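Local coordinates for acid phosphatase (Mycobacterium tuberculosis, PDB 2A6P), which removes phosphate from a broad range of phosphate monoesters, including fructose 1,6-bisphosphate, and so can sustain gluconeogenesis, at residues His18-Trp23 against Val35-Gly41; Ser65-Thr70 against Phe149-Gly153; Arg42-Glu46 against Asp72-Ala77. Residue numbers count along the deposited sequence, not the author numbering.

Interaction 1. Residues His18-Trp23 against Val35-Gly41; sequences HGETAW and VELTDTG. With SO4 (sulfate ion), chain C.
This is a contact of a loop against a loop and helix start at the active site in the histidine phosphatase fold. The segment His18-Trp23 carries the HGET part of that superfamily's RHGET motif, whose Arg is Arg17, just beyond strand 13-17, and it lies against Val35-Gly41. His18-Thr21 and Val35-Thr38 are extended; Ala22-Trp23 then turn to helical angles, and Asp39-Gly41 begin helix 39-53. Thr21 CA is 4.5 Å from Leu37 CA and Glu20 CA 4.2 Å from Gly41 CA. Thr38 is the N-cap of the helix: its OG1 accepts from Gly41 N (2.9 Å) and donates to Glu20 OE2 (2.9 Å), while Thr38 N binds Glu20 O at 3.0 Å (164°). Glu20, with chi1 and chi2 both t, thus grips the helix start by main chain and carboxylate. The close approach at Gly41 requires glycine, since a CB there would collide with Glu20 O; Gly41 CA instead makes a CA-H...O contact to that oxygen at 3.5 Å. Farther along, Thr21 CB packs on Val35 CG1 (3.5 Å), and Val35 CG2 sits over the face of the Trp23 five-membered ring, a CH-pi contact 3.8 Å from its centroid. His18, inferred to be the phosphohistidine nucleophile, takes chi1 p. Its ND1 donates to Gly19 O at 2.6 Å, which fixes the imidazole with NE2 toward a sulfate, a likely mimic of substrate phosphate that is also held by Arg17 and Thr30. Thr21 OG1 donates to sulfate O2 at 2.9 Å, and His18 NE2 reaches sulfate O3 at 3.0 Å in a weak hydrogen bond.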
loop_
_atom_site.group_PDB
_atom_site.type_symbol
_atom_site.label_atom_id
_atom_site.label_comp_id
_atom_site.label_asym_id
_atom_site.label_seq_id
_atom_site.Cartn_x
_atom_site.Cartn_y
_atom_site.Cartn_z
ATOM N N HIS A 18 -9.528 -7.711 11.224
ATOM C CA HIS A 18 -10.345 -8.882 11.506
ATOM C C HIS A 18 -11.234 -9.231 10.299
ATOM O O HIS A 18 -11.417 -8.427 9.379
ATOM C CB HIS A 18 -11.216 -8.621 12.732
ATOM C CG HIS A 18 -12.184 -7.497 12.559
ATOM N ND1 HIS A 18 -13.294 -7.589 11.747
ATOM C CD2 HIS A 18 -12.209 -6.253 13.092
ATOM C CE1 HIS A 18 -13.962 -6.448 11.790
ATOM N NE2 HIS A 18 -13.325 -5.622 12.599
ATOM N N GLY A 19 -11.795 -10.434 10.322
ATOM C CA GLY A 19 -12.646 -10.881 9.242
ATOM C C GLY A 19 -13.975 -10.158 9.193
ATOM O O GLY A 19 -14.283 -9.297 10.036
ATOM N N GLU A 20 -14.760 -10.531 8.185
ATOM C CA GLU A 20 -16.084 -9.980 7.920
ATOM C C GLU A 20 -17.138 -10.258 9.006
ATOM O O GLU A 20 -17.114 -11.301 9.664
ATOM C CB GLU A 20 -16.567 -10.534 6.573
ATOM C CG GLU A 20 -18.042 -10.342 6.280
ATOM C CD GLU A 20 -18.501 -11.145 5.064
ATOM O OE1 GLU A 20 -18.094 -10.807 3.922
ATOM O OE2 GLU A 20 -19.260 -12.126 5.256
ATOM N N THR A 21 -18.053 -9.309 9.182
ATOM C CA THR A 21 -19.150 -9.433 10.140
ATOM C C THR A 21 -20.420 -8.984 9.405
ATOM O O THR A 21 -20.345 -8.468 8.285
ATOM C CB THR A 21 -18.955 -8.524 11.383
ATOM O OG1 THR A 21 -18.989 -7.145 10.984
ATOM C CG2 THR A 21 -17.617 -8.828 12.076
ATOM N N ALA A 22 -21.578 -9.182 10.027
ATOM C CA ALA A 22 -22.846 -8.771 9.424
ATOM C C ALA A 22 -22.901 -7.256 9.215
ATOM O O ALA A 22 -23.597 -6.780 8.317
ATOM C CB ALA A 22 -24.017 -9.214 10.311
ATOM N N TRP A 23 -22.170 -6.505 10.044
ATOM C CA TRP A 23 -22.144 -5.045 9.948
ATOM C C TRP A 23 -21.168 -4.521 8.888
ATOM O O TRP A 23 -21.480 -3.573 8.161
ATOM C CB TRP A 23 -21.797 -4.435 11.312
ATOM C CG TRP A 23 -22.942 -4.386 12.293
ATOM C CD1 TRP A 23 -23.958 -5.293 12.419
ATOM C CD2 TRP A 23 -23.163 -3.392 13.310
ATOM N NE1 TRP A 23 -24.798 -4.924 13.451
ATOM C CE2 TRP A 23 -24.331 -3.763 14.014
ATOM C CE3 TRP A 23 -22.486 -2.225 13.693
ATOM C CZ2 TRP A 23 -24.838 -3.006 15.082
ATOM C CZ3 TRP A 23 -22.990 -1.473 14.754
ATOM C CH2 TRP A 23 -24.154 -1.869 15.435
ATOM N N VAL A 35 -19.872 -7.301 17.601
ATOM C CA VAL A 35 -20.471 -8.040 16.500
ATOM C C VAL A 35 -19.620 -9.285 16.255
ATOM O O VAL A 35 -18.401 -9.255 16.419
ATOM C CB VAL A 35 -20.524 -7.168 15.222
ATOM C CG1 VAL A 35 -21.091 -7.957 14.062
ATOM C CG2 VAL A 35 -21.377 -5.943 15.475
ATOM N N GLU A 36 -20.259 -10.382 15.871
ATOM C CA GLU A 36 -19.541 -11.624 15.621
ATOM C C GLU A 36 -19.067 -11.738 14.174
ATOM O O GLU A 36 -19.586 -11.066 13.288
ATOM C CB GLU A 36 -20.444 -12.823 15.935
ATOM C CG GLU A 36 -20.883 -12.922 17.385
ATOM C CD GLU A 36 -19.726 -13.262 18.307
ATOM O OE1 GLU A 36 -19.465 -12.477 19.246
ATOM O OE2 GLU A 36 -19.081 -14.315 18.089
ATOM N N LEU A 37 -18.065 -12.585 13.955
ATOM C CA LEU A 37 -17.543 -12.838 12.623
ATOM C C LEU A 37 -18.587 -13.711 11.939
ATOM O O LEU A 37 -19.255 -14.503 12.600
ATOM C CB LEU A 37 -16.235 -13.635 12.691
ATOM C CG LEU A 37 -14.956 -13.019 13.260
ATOM C CD1 LEU A 37 -13.846 -14.065 13.181
ATOM C CD2 LEU A 37 -14.555 -11.771 12.476
ATOM N N THR A 38 -18.760 -13.561 10.634
ATOM C CA THR A 38 -19.706 -14.417 9.923
ATOM C C THR A 38 -18.919 -15.683 9.615
ATOM O O THR A 38 -17.722 -15.749 9.887
ATOM C CB THR A 38 -20.152 -13.788 8.609
ATOM O OG1 THR A 38 -19.001 -13.492 7.805
ATOM C CG2 THR A 38 -20.918 -12.504 8.879
ATOM N N ASP A 39 -19.575 -16.699 9.069
ATOM C CA ASP A 39 -18.852 -17.918 8.737
ATOM C C ASP A 39 -17.806 -17.570 7.687
ATOM O O ASP A 39 -16.747 -18.190 7.616
ATOM C CB ASP A 39 -19.804 -18.992 8.197
ATOM C CG ASP A 39 -20.645 -19.620 9.290
ATOM O OD1 ASP A 39 -20.059 -20.118 10.281
ATOM O OD2 ASP A 39 -21.891 -19.617 9.164
ATOM N N THR A 40 -18.117 -16.575 6.863
ATOM C CA THR A 40 -17.191 -16.139 5.838
ATOM C C THR A 40 -16.043 -15.449 6.566
ATOM O O THR A 40 -14.891 -15.516 6.142
ATOM C CB THR A 40 -17.860 -15.149 4.851
ATOM O OG1 THR A 40 -18.966 -15.792 4.204
ATOM C CG2 THR A 40 -16.869 -14.704 3.787
ATOM N N GLY A 41 -16.368 -14.800 7.675
ATOM C CA GLY A 41 -15.350 -14.124 8.457
ATOM C C GLY A 41 -14.366 -15.095 9.086
ATOM O O GLY A 41 -13.172 -14.818 9.152
HETATM S S SO4 C . -16.410 -3.742 11.071
HETATM O O1 SO4 C . -15.797 -4.233 9.796
HETATM O O2 SO4 C . -17.323 -4.882 11.601
HETATM O O3 SO4 C . -15.392 -3.577 12.035
HETATM O O4 SO4 C . -17.311 -2.701 10.657
#

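Interaction 2. Residues Ser65-Thr70 against Phe149-Gly153; sequences SPRRRT and FVSHG
Within the parallel part of the histidine phosphatase sheet, the turn leaving strand 61-64 meets the C-terminal end of strand 147-151, the edge where the catalytic residues gather. Ser65-Arg67 is a non-helical link into helix 68-76, with Arg67 at its N-cap position; Phe149-Ser151 is strand, and His152 is the N-cap residue of helix 153-163. Ser65 CA lies 5.3 Å from Ser151 CA, and the pairing of strands 61-64 and 147-151 runs on into the turn through Ser65 N to Val150 O, 3.0 Å (149°). Val150 (chi1 t) points toward the first segment, its CG1 3.6 Å from Thr70 O. Thr70 (chi1 p) turns CG2 to Ser151 O at 3.4 Å and over the face of the His152 imidazole, a CH-pi contact 3.9 Å from the ring centroid. His152, by similarity the transition-state stabilizer, adopts chi1 m and chi2 77°, which swings its ring in among Arg67, Arg69 and Thr70 and beside His18, whose ring plane is inclined about 75° to it. Arg69 starts with chi1 p and then extends through t, t, its guanidinium held by the carbonyls of Thr33 and Gly31. Arg67 (m, m, p) folds back to a salt bridge with Glu34, leaving its CG 3.6 Å from His152 NE2. That same NE2 lies over the Arg69 guanidinium face, 3.7 Å from Arg69 NE.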
loop_
_atom_site.group_PDB
_atom_site.type_symbol
_atom_site.label_atom_id
_atom_site.label_comp_id
_atom_site.label_asym_id
_atom_site.label_seq_id
_atom_site.Cartn_x
_atom_site.Cartn_y
_atom_site.Cartn_z
ATOM N N SER A 65 -6.697 -6.328 19.549
ATOM C CA SER A 65 -7.774 -5.469 20.034
ATOM C C SER A 65 -8.697 -6.332 20.920
ATOM O O SER A 65 -8.898 -7.534 20.662
ATOM C CB SER A 65 -8.564 -4.898 18.862
ATOM O OG SER A 65 -9.787 -4.346 19.316
ATOM N N PRO A 66 -9.284 -5.731 21.961
ATOM C CA PRO A 66 -10.174 -6.440 22.892
ATOM C C PRO A 66 -11.486 -6.989 22.339
ATOM O O PRO A 66 -12.092 -7.860 22.956
ATOM C CB PRO A 66 -10.422 -5.399 23.989
ATOM C CG PRO A 66 -9.202 -4.513 23.914
ATOM C CD PRO A 66 -9.023 -4.364 22.432
ATOM N N ARG A 67 -11.942 -6.469 21.205
ATOM C CA ARG A 67 -13.204 -6.922 20.617
ATOM C C ARG A 67 -13.139 -8.414 20.353
ATOM O O ARG A 67 -12.068 -8.957 20.078
ATOM C CB ARG A 67 -13.493 -6.176 19.310
ATOM C CG ARG A 67 -13.642 -4.654 19.454
ATOM C CD ARG A 67 -14.869 -4.260 20.285
ATOM N NE ARG A 67 -14.646 -4.402 21.719
ATOM C CZ ARG A 67 -13.840 -3.620 22.437
ATOM N NH1 ARG A 67 -13.172 -2.622 21.866
ATOM N NH2 ARG A 67 -13.691 -3.845 23.737
ATOM N N ARG A 68 -14.288 -9.076 20.435
ATOM C CA ARG A 68 -14.334 -10.508 20.205
ATOM C C ARG A 68 -14.027 -10.871 18.747
ATOM O O ARG A 68 -13.398 -11.900 18.478
ATOM C CB ARG A 68 -15.700 -11.075 20.597
ATOM C CG ARG A 68 -15.703 -12.607 20.615
ATOM C CD ARG A 68 -14.640 -13.137 21.598
ATOM N NE ARG A 68 -13.896 -14.282 21.070
ATOM C CZ ARG A 68 -12.907 -14.898 21.716
ATOM N NH1 ARG A 68 -12.534 -14.484 22.923
ATOM N NH2 ARG A 68 -12.284 -15.928 21.149
ATOM N N ARG A 69 -14.466 -10.038 17.805
ATOM C CA ARG A 69 -14.204 -10.329 16.397
ATOM C C ARG A 69 -12.704 -10.341 16.077
ATOM O O ARG A 69 -12.277 -11.039 15.156
ATOM C CB ARG A 69 -14.941 -9.325 15.485
ATOM C CG ARG A 69 -14.642 -7.843 15.740
ATOM C CD ARG A 69 -15.539 -6.981 14.855
ATOM N NE ARG A 69 -15.430 -5.542 15.105
ATOM C CZ ARG A 69 -15.979 -4.901 16.133
ATOM N NH1 ARG A 69 -16.676 -5.576 17.036
ATOM N NH2 ARG A 69 -15.869 -3.576 16.234
ATOM N N THR A 70 -11.911 -9.561 16.815
ATOM C CA THR A 70 -10.466 -9.534 16.594
ATOM C C THR A 70 -9.794 -10.672 17.368
ATOM O O THR A 70 -8.856 -11.299 16.869
ATOM C CB THR A 70 -9.819 -8.171 17.012
ATOM O OG1 THR A 70 -10.402 -7.704 18.234
ATOM C CG2 THR A 70 -10.008 -7.120 15.906
ATOM N N PHE A 149 -0.041 -6.455 14.742
ATOM C CA PHE A 149 -1.226 -5.869 15.351
ATOM C C PHE A 149 -2.445 -6.504 14.716
ATOM O O PHE A 149 -2.563 -6.512 13.484
ATOM C CB PHE A 149 -1.328 -4.357 15.075
ATOM C CG PHE A 149 -0.353 -3.492 15.841
ATOM C CD1 PHE A 149 0.403 -3.997 16.897
ATOM C CD2 PHE A 149 -0.238 -2.137 15.527
ATOM C CE1 PHE A 149 1.263 -3.158 17.636
ATOM C CE2 PHE A 149 0.611 -1.293 16.253
ATOM C CZ PHE A 149 1.365 -1.805 17.312
ATOM N N VAL A 150 -3.352 -7.037 15.531
ATOM C CA VAL A 150 -4.603 -7.588 15.001
ATOM C C VAL A 150 -5.589 -6.511 15.454
ATOM O O VAL A 150 -5.880 -6.391 16.646
ATOM C CB VAL A 150 -4.943 -8.930 15.633
ATOM C CG1 VAL A 150 -6.287 -9.452 15.075
ATOM C CG2 VAL A 150 -3.803 -9.909 15.369
ATOM N N SER A 151 -6.085 -5.721 14.502
ATOM C CA SER A 151 -6.941 -4.588 14.833
ATOM C C SER A 151 -8.114 -4.340 13.870
ATOM O O SER A 151 -8.681 -5.289 13.322
ATOM C CB SER A 151 -6.026 -3.346 14.948
ATOM O OG SER A 151 -6.714 -2.150 15.266
ATOM N N HIS A 152 -8.474 -3.069 13.674
ATOM C CA HIS A 152 -9.590 -2.702 12.803
ATOM C C HIS A 152 -9.236 -1.835 11.587
ATOM O O HIS A 152 -8.114 -1.341 11.464
ATOM C CB HIS A 152 -10.680 -2.012 13.631
ATOM C CG HIS A 152 -11.146 -2.824 14.799
ATOM N ND1 HIS A 152 -10.416 -2.934 15.964
ATOM C CD2 HIS A 152 -12.249 -3.589 14.973
ATOM C CE1 HIS A 152 -11.052 -3.729 16.807
ATOM N NE2 HIS A 152 -12.166 -4.141 16.230
ATOM N N GLY A 153 -10.218 -1.649 10.703
ATOM C CA GLY A 153 -10.018 -0.894 9.477
ATOM C C GLY A 153 -9.439 0.493 9.618
ATOM O O GLY A 153 -8.316 0.764 9.156
#

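Interaction 3. Residues Arg42-Glu46 against Asp72-Ala77; sequences RTQAE and DTAKLA
Two helical segments pack with their axes 8.2 Å apart at closest approach and their N-to-C directions 52° apart (signed crossing angle -52°). Arg42-Glu46 is helical throughout; in the other segment, helix 68-76 ends at Leu76 and Ala77 follows. Ala45 CA comes within 5.1 Å of Thr73 CA, and Glu46 CA within 4.7 Å of Ala77 CA. The small Ala45 permits this closeness: its CB meets Thr73 CG2 at 3.6 Å and Leu76 CB at 3.7 Å, and Ala45 O receives a CA-H...O contact from Ala77 CA at 3.5 Å. In the alpha/beta histidine phosphatase fold this packing joins helix 39-53, which follows the loop carrying His18, the inferred phosphohistidine, to helix 68-76, which follows strand 61-64. Thr73 also places the contact beside His18, while its hydroxyl bonds to Arg69 O one turn back. Leu76 (chi1 m, chi2 t) inserts between Ala45 and Arg42, its CD1 3.7 Å from Arg42 CA and over one face of the guanidinium. Glu46 points its CB away, yet Glu46 CA lies 3.6 Å from Leu76 O. On the exposed side Arg42, chi1 m and chi2 t, reaches across Leu76 to form a salt bridge with Asp72, from Arg42 NH2 to Asp72 OD1 at 3.0 Å, its hydrogen bond weak.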
loop_
_atom_site.group_PDB
_atom_site.type_symbol
_atom_site.label_atom_id
_atom_site.label_comp_id
_atom_site.label_asym_id
_atom_site.label_seq_id
_atom_site.Cartn_x
_atom_site.Cartn_y
_atom_site.Cartn_z
ATOM N N ARG A 42 -14.866 -16.236 9.549
ATOM C CA ARG A 42 -14.017 -17.244 10.166
ATOM C C ARG A 42 -13.064 -17.813 9.142
ATOM O O ARG A 42 -11.895 -18.058 9.442
ATOM C CB ARG A 42 -14.850 -18.388 10.741
ATOM C CG ARG A 42 -15.938 -17.955 11.706
ATOM C CD ARG A 42 -16.279 -19.080 12.676
ATOM N NE ARG A 42 -15.844 -18.758 14.035
ATOM C CZ ARG A 42 -15.341 -19.644 14.893
ATOM N NH1 ARG A 42 -15.201 -20.914 14.530
ATOM N NH2 ARG A 42 -14.983 -19.265 16.115
ATOM N N THR A 43 -13.568 -18.036 7.934
ATOM C CA THR A 43 -12.749 -18.589 6.859
ATOM C C THR A 43 -11.654 -17.599 6.461
ATOM O O THR A 43 -10.508 -17.989 6.239
ATOM C CB THR A 43 -13.607 -18.922 5.620
ATOM O OG1 THR A 43 -14.692 -19.778 6.006
ATOM C CG2 THR A 43 -12.765 -19.634 4.559
ATOM N N GLN A 44 -12.018 -16.320 6.370
ATOM C CA GLN A 44 -11.068 -15.261 6.028
ATOM C C GLN A 44 -9.911 -15.289 7.018
ATOM O O GLN A 44 -8.741 -15.304 6.624
ATOM C CB GLN A 44 -11.746 -13.891 6.087
ATOM C CG GLN A 44 -12.483 -13.495 4.816
ATOM C CD GLN A 44 -13.213 -12.169 4.950
ATOM O OE1 GLN A 44 -13.601 -11.551 3.952
ATOM N NE2 GLN A 44 -13.411 -11.730 6.183
ATOM N N ALA A 45 -10.254 -15.299 8.303
ATOM C CA ALA A 45 -9.266 -15.334 9.369
ATOM C C ALA A 45 -8.356 -16.549 9.216
ATOM O O ALA A 45 -7.135 -16.452 9.361
ATOM C CB ALA A 45 -9.965 -15.379 10.713
ATOM N N GLU A 46 -8.965 -17.697 8.938
ATOM C CA GLU A 46 -8.217 -18.935 8.771
ATOM C C GLU A 46 -7.206 -18.812 7.626
ATOM O O GLU A 46 -6.055 -19.231 7.765
ATOM C CB GLU A 46 -9.190 -20.100 8.524
ATOM C CG GLU A 46 -9.980 -20.527 9.769
ATOM C CD GLU A 46 -11.108 -21.520 9.461
ATOM O OE1 GLU A 46 -10.873 -22.483 8.698
ATOM O OE2 GLU A 46 -12.231 -21.346 9.989
ATOM N N ASP A 72 -11.179 -13.461 18.083
ATOM C CA ASP A 72 -11.593 -14.632 17.318
ATOM C C ASP A 72 -10.694 -14.818 16.106
ATOM O O ASP A 72 -10.232 -15.930 15.824
ATOM C CB ASP A 72 -13.035 -14.469 16.839
ATOM C CG ASP A 72 -13.915 -15.622 17.249
ATOM O OD1 ASP A 72 -13.497 -16.786 17.056
ATOM O OD2 ASP A 72 -15.028 -15.363 17.756
ATOM N N THR A 73 -10.456 -13.726 15.382
ATOM C CA THR A 73 -9.609 -13.779 14.194
ATOM C C THR A 73 -8.210 -14.311 14.530
ATOM O O THR A 73 -7.687 -15.191 13.836
ATOM C CB THR A 73 -9.484 -12.387 13.545
ATOM O OG1 THR A 73 -10.779 -11.927 13.142
ATOM C CG2 THR A 73 -8.573 -12.444 12.324
ATOM N N ALA A 74 -7.611 -13.782 15.596
ATOM C CA ALA A 74 -6.273 -14.213 16.010
ATOM C C ALA A 74 -6.228 -15.715 16.267
ATOM O O ALA A 74 -5.319 -16.404 15.816
ATOM C CB ALA A 74 -5.837 -13.457 17.264
ATOM N N LYS A 75 -7.213 -16.215 17.002
ATOM C CA LYS A 75 -7.299 -17.642 17.319
ATOM C C LYS A 75 -7.442 -18.465 16.034
ATOM O O LYS A 75 -6.718 -19.447 15.827
ATOM C CB LYS A 75 -8.501 -17.904 18.232
ATOM C CG LYS A 75 -8.646 -19.349 18.679
ATOM C CD LYS A 75 -9.843 -19.494 19.597
ATOM C CE LYS A 75 -9.977 -20.914 20.119
ATOM N NZ LYS A 75 -11.118 -21.041 21.077
ATOM N N LEU A 76 -8.380 -18.061 15.179
ATOM C CA LEU A 76 -8.623 -18.749 13.918
ATOM C C LEU A 76 -7.416 -18.672 12.997
ATOM O O LEU A 76 -7.184 -19.570 12.202
ATOM C CB LEU A 76 -9.845 -18.153 13.224
ATOM C CG LEU A 76 -11.141 -18.392 13.998
ATOM C CD1 LEU A 76 -12.289 -17.617 13.382
ATOM C CD2 LEU A 76 -11.431 -19.869 14.003
ATOM N N ALA A 77 -6.650 -17.592 13.103
ATOM C CA ALA A 77 -5.467 -17.421 12.275
ATOM C C ALA A 77 -4.338 -18.285 12.821
ATOM O O ALA A 77 -3.254 -18.341 12.242
ATOM C CB ALA A 77 -5.054 -15.969 12.270
#

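From the N terminus, strand 13-17 delivers the chain to His18, and interaction 1 closes a short irregular loop by bringing Val35-Gly41 back onto His18-Trp23. Helix 39-53 then supplies Arg42-Glu46 to interaction 3, which closes on helix 68-76 after strand 61-64 has passed. Interaction 2 opens between these two ends, at Ser65-Thr70, and closes only at Phe149-Gly153, so it crosses interaction 3, while interaction 1 precedes both. Helix 68-76 is shared: its start faces strand 147-151 and its end faces helix 39-53. Interactions 1 and 2 meet in the active site, where His18 CD2 lies 3.3 Å from His152 CD2.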